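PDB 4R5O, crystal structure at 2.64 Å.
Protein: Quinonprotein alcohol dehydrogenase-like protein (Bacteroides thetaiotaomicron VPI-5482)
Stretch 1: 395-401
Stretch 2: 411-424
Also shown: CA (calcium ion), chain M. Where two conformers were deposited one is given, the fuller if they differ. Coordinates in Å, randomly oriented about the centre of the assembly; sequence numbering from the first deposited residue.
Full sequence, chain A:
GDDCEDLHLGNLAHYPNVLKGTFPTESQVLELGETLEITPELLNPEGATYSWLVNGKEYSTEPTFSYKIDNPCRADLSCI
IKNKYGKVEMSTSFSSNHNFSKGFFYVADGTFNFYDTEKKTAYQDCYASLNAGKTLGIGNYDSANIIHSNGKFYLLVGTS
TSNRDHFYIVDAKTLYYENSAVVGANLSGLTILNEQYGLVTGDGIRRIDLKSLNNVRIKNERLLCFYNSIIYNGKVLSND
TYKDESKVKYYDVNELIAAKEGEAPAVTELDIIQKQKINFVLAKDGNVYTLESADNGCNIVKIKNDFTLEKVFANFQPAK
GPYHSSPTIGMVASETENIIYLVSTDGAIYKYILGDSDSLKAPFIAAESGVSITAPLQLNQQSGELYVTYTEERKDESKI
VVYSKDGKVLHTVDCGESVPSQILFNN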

# COMPACT_ATOMS: atom_id res chain seq x y z
N LYS A 395 -25.43 -4.20 2.51
CA LYS A 395 -24.93 -4.65 3.82
C LYS A 395 -23.53 -4.04 4.19
O LYS A 395 -23.16 -4.12 5.37
CB LYS A 395 -24.84 -6.20 3.86
CG LYS A 395 -24.28 -6.85 5.15
CD LYS A 395 -25.10 -6.62 6.43
CE LYS A 395 -24.38 -7.17 7.63
NZ LYS A 395 -25.16 -6.97 8.89
N ASP A 396 -22.81 -3.40 3.23
CA ASP A 396 -21.47 -2.83 3.46
C ASP A 396 -20.47 -3.98 3.83
O ASP A 396 -19.89 -4.03 4.93
CB ASP A 396 -21.44 -1.69 4.53
CG ASP A 396 -20.07 -1.06 4.79
OD1 ASP A 396 -19.32 -0.82 3.81
OD2 ASP A 396 -19.76 -0.78 5.97
N GLU A 397 -20.31 -4.91 2.89
CA GLU A 397 -19.40 -6.02 3.02
C GLU A 397 -18.58 -6.05 1.73
O GLU A 397 -19.14 -6.08 0.62
CB GLU A 397 -20.10 -7.34 3.37
CG GLU A 397 -21.39 -7.61 2.61
CD GLU A 397 -22.27 -8.70 3.19
OE1 GLU A 397 -21.96 -9.22 4.28
OE2 GLU A 397 -23.35 -8.95 2.59
N SER A 398 -17.26 -5.93 1.89
CA SER A 398 -16.34 -5.87 0.78
C SER A 398 -15.47 -7.11 0.69
O SER A 398 -15.15 -7.76 1.71
CB SER A 398 -15.46 -4.64 0.89
OG SER A 398 -16.27 -3.48 0.86
N LYS A 399 -15.08 -7.43 -0.54
CA LYS A 399 -14.25 -8.57 -0.84
C LYS A 399 -13.29 -8.24 -1.99
O LYS A 399 -13.56 -7.34 -2.78
CB LYS A 399 -15.10 -9.80 -1.19
CG LYS A 399 -16.00 -9.62 -2.41
CD LYS A 399 -16.86 -10.84 -2.66
CE LYS A 399 -17.87 -10.59 -3.73
NZ LYS A 399 -18.70 -11.80 -3.95
N ILE A 400 -12.17 -8.98 -2.05
CA ILE A 400 -11.22 -8.91 -3.16
C ILE A 400 -11.36 -10.24 -3.89
O ILE A 400 -11.09 -11.29 -3.32
CB ILE A 400 -9.76 -8.57 -2.75
CG1 ILE A 400 -9.68 -7.22 -2.03
CG2 ILE A 400 -8.86 -8.61 -3.98
CD1 ILE A 400 -8.32 -6.95 -1.40
N VAL A 401 -11.83 -10.20 -5.13
CA VAL A 401 -11.97 -11.40 -5.95
C VAL A 401 -10.82 -11.41 -6.94
O VAL A 401 -10.59 -10.41 -7.62
CB VAL A 401 -13.36 -11.53 -6.63
CG1 VAL A 401 -13.44 -12.81 -7.45
CG2 VAL A 401 -14.48 -11.50 -5.59
N HIS A 411 -9.55 -16.72 -5.83
CA HIS A 411 -9.47 -16.31 -4.43
C HIS A 411 -10.55 -15.32 -4.07
O HIS A 411 -10.98 -14.53 -4.91
CB HIS A 411 -8.11 -15.68 -4.11
CG HIS A 411 -6.92 -16.50 -4.50
ND1 HIS A 411 -6.41 -17.44 -3.68
CD2 HIS A 411 -6.18 -16.46 -5.63
CE1 HIS A 411 -5.38 -17.98 -4.32
NE2 HIS A 411 -5.20 -17.41 -5.49
N THR A 412 -10.97 -15.33 -2.81
CA THR A 412 -11.92 -14.39 -2.25
C THR A 412 -11.33 -13.98 -0.91
O THR A 412 -11.09 -14.84 -0.05
CB THR A 412 -13.34 -14.97 -2.18
OG1 THR A 412 -13.76 -15.37 -3.48
CG2 THR A 412 -14.35 -13.98 -1.61
N VAL A 413 -11.01 -12.70 -0.77
CA VAL A 413 -10.47 -12.13 0.46
C VAL A 413 -11.59 -11.34 1.11
O VAL A 413 -12.06 -10.36 0.53
CB VAL A 413 -9.20 -11.28 0.20
CG1 VAL A 413 -8.55 -10.84 1.51
CG2 VAL A 413 -8.21 -12.02 -0.68
N ASP A 414 -12.09 -11.78 2.26
CA ASP A 414 -13.16 -11.07 2.94
C ASP A 414 -12.55 -9.88 3.65
O ASP A 414 -11.53 -10.01 4.31
CB ASP A 414 -13.94 -11.99 3.91
CG ASP A 414 -15.16 -11.37 4.59
OD1 ASP A 414 -15.67 -10.33 4.09
OD2 ASP A 414 -15.64 -11.96 5.59
N CYS A 415 -13.12 -8.69 3.42
CA CYS A 415 -12.58 -7.46 3.98
C CYS A 415 -13.58 -6.83 4.96
O CYS A 415 -13.24 -5.88 5.66
CB CYS A 415 -12.20 -6.49 2.87
SG CYS A 415 -10.83 -7.05 1.83
N GLY A 416 -14.80 -7.38 4.99
CA GLY A 416 -15.86 -6.91 5.87
C GLY A 416 -16.30 -5.49 5.59
O GLY A 416 -16.52 -5.12 4.45
N GLU A 417 -16.39 -4.69 6.65
CA GLU A 417 -16.86 -3.31 6.66
C GLU A 417 -15.82 -2.31 6.15
O GLU A 417 -16.16 -1.15 5.87
CB GLU A 417 -17.27 -2.92 8.08
CG GLU A 417 -18.52 -3.63 8.55
CD GLU A 417 -18.93 -3.37 9.98
OE1 GLU A 417 -18.05 -3.07 10.82
OE2 GLU A 417 -20.13 -3.57 10.29
N SER A 418 -14.56 -2.75 6.02
CA SER A 418 -13.46 -1.89 5.58
C SER A 418 -13.11 -2.21 4.12
O SER A 418 -12.62 -3.30 3.81
CB SER A 418 -12.25 -2.05 6.50
OG SER A 418 -11.84 -3.40 6.61
N VAL A 419 -13.40 -1.24 3.23
CA VAL A 419 -13.15 -1.32 1.78
C VAL A 419 -11.64 -1.18 1.48
O VAL A 419 -11.05 -0.16 1.84
CB VAL A 419 -13.94 -0.24 0.99
CG1 VAL A 419 -13.74 -0.41 -0.51
CG2 VAL A 419 -15.42 -0.27 1.33
N PRO A 420 -11.02 -2.16 0.79
CA PRO A 420 -9.61 -1.98 0.41
C PRO A 420 -9.51 -0.90 -0.66
O PRO A 420 -10.37 -0.82 -1.55
CB PRO A 420 -9.15 -3.36 -0.08
CG PRO A 420 -10.38 -4.18 -0.19
CD PRO A 420 -11.57 -3.42 0.25
N SER A 421 -8.53 0.00 -0.53
CA SER A 421 -8.38 1.14 -1.44
C SER A 421 -7.39 0.88 -2.57
O SER A 421 -7.47 1.52 -3.63
CB SER A 421 -7.94 2.38 -0.67
OG SER A 421 -6.75 2.15 0.06
N GLN A 422 -6.45 -0.06 -2.35
CA GLN A 422 -5.38 -0.37 -3.28
C GLN A 422 -4.75 -1.73 -2.98
O GLN A 422 -4.77 -2.15 -1.83
CB GLN A 422 -4.34 0.73 -3.13
CG GLN A 422 -3.20 0.66 -4.09
CD GLN A 422 -2.45 1.91 -3.99
OE1 GLN A 422 -2.70 2.72 -3.12
NE2 GLN A 422 -1.53 2.08 -4.91
N ILE A 423 -4.18 -2.39 -4.00
CA ILE A 423 -3.48 -3.68 -4.00
C ILE A 423 -2.08 -3.41 -4.52
O ILE A 423 -1.92 -2.74 -5.53
CB ILE A 423 -4.25 -4.76 -4.82
CG1 ILE A 423 -5.60 -5.07 -4.13
CG2 ILE A 423 -3.40 -6.05 -5.03
CD1 ILE A 423 -6.41 -5.99 -4.79
N LEU A 424 -1.07 -3.93 -3.82
CA LEU A 424 0.35 -3.72 -4.12
C LEU A 424 1.12 -5.02 -4.12
O LEU A 424 0.74 -5.92 -3.38
CB LEU A 424 0.96 -2.77 -3.06
CG LEU A 424 0.39 -1.36 -2.99
CD1 LEU A 424 0.56 -0.78 -1.61
CD2 LEU A 424 0.93 -0.45 -4.10
CA CA M . -11.06 -16.12 1.84
O HOH W 1 -9.33 -14.61 3.19
O HOH W 2 -13.47 -15.31 2.19

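Two antiparallel strands are joined by hydrogen bonds that are all between backbone atoms. Ile400 and Val413 form a hydrogen-bonded pair: Ile400 N donates to Val413 O and Val413 N to Ile400 O, both at 2.9 Å and nearly straight. Two residues earlier, Ser398 N donates to Gly416 O at 2.8 Å, but Ser398 O takes its best bond from Cys415 N, also at 2.8 Å, and only a weak one from Gly416 N at 3.3 Å. One carbonyl thus faces two successive amides, the mark of a beta bulge. Asp414 suits this place because its short side chain can reach forward along its own strand, where Asp414 OD1 accepts from Gly416 N at 3.2 Å. Glycine, free of a CB, readily adopts the positive phi of Gly416 in the type II' turn from Cys415 to Ser418, and Ser418 OG donates a hydrogen bond to Cys415 O at 3.0 Å, within the turn.

Between the main bonds, CA-H...O contacts fill in, the shortest from Lys399 CA to Val413 O at 3.1 Å.

Packing centres on Ile400, whose branched, apolar side chain suits a buried site. Ile400 CG1 lies 3.6 Å from Pro420 CG and 4.0 Å from Cys415 SG, while Ile400 CG2 meets Ile423 CD1 at 3.7 Å. Small Ser398 shares this face, its OG 3.4 Å from Val419 CG2.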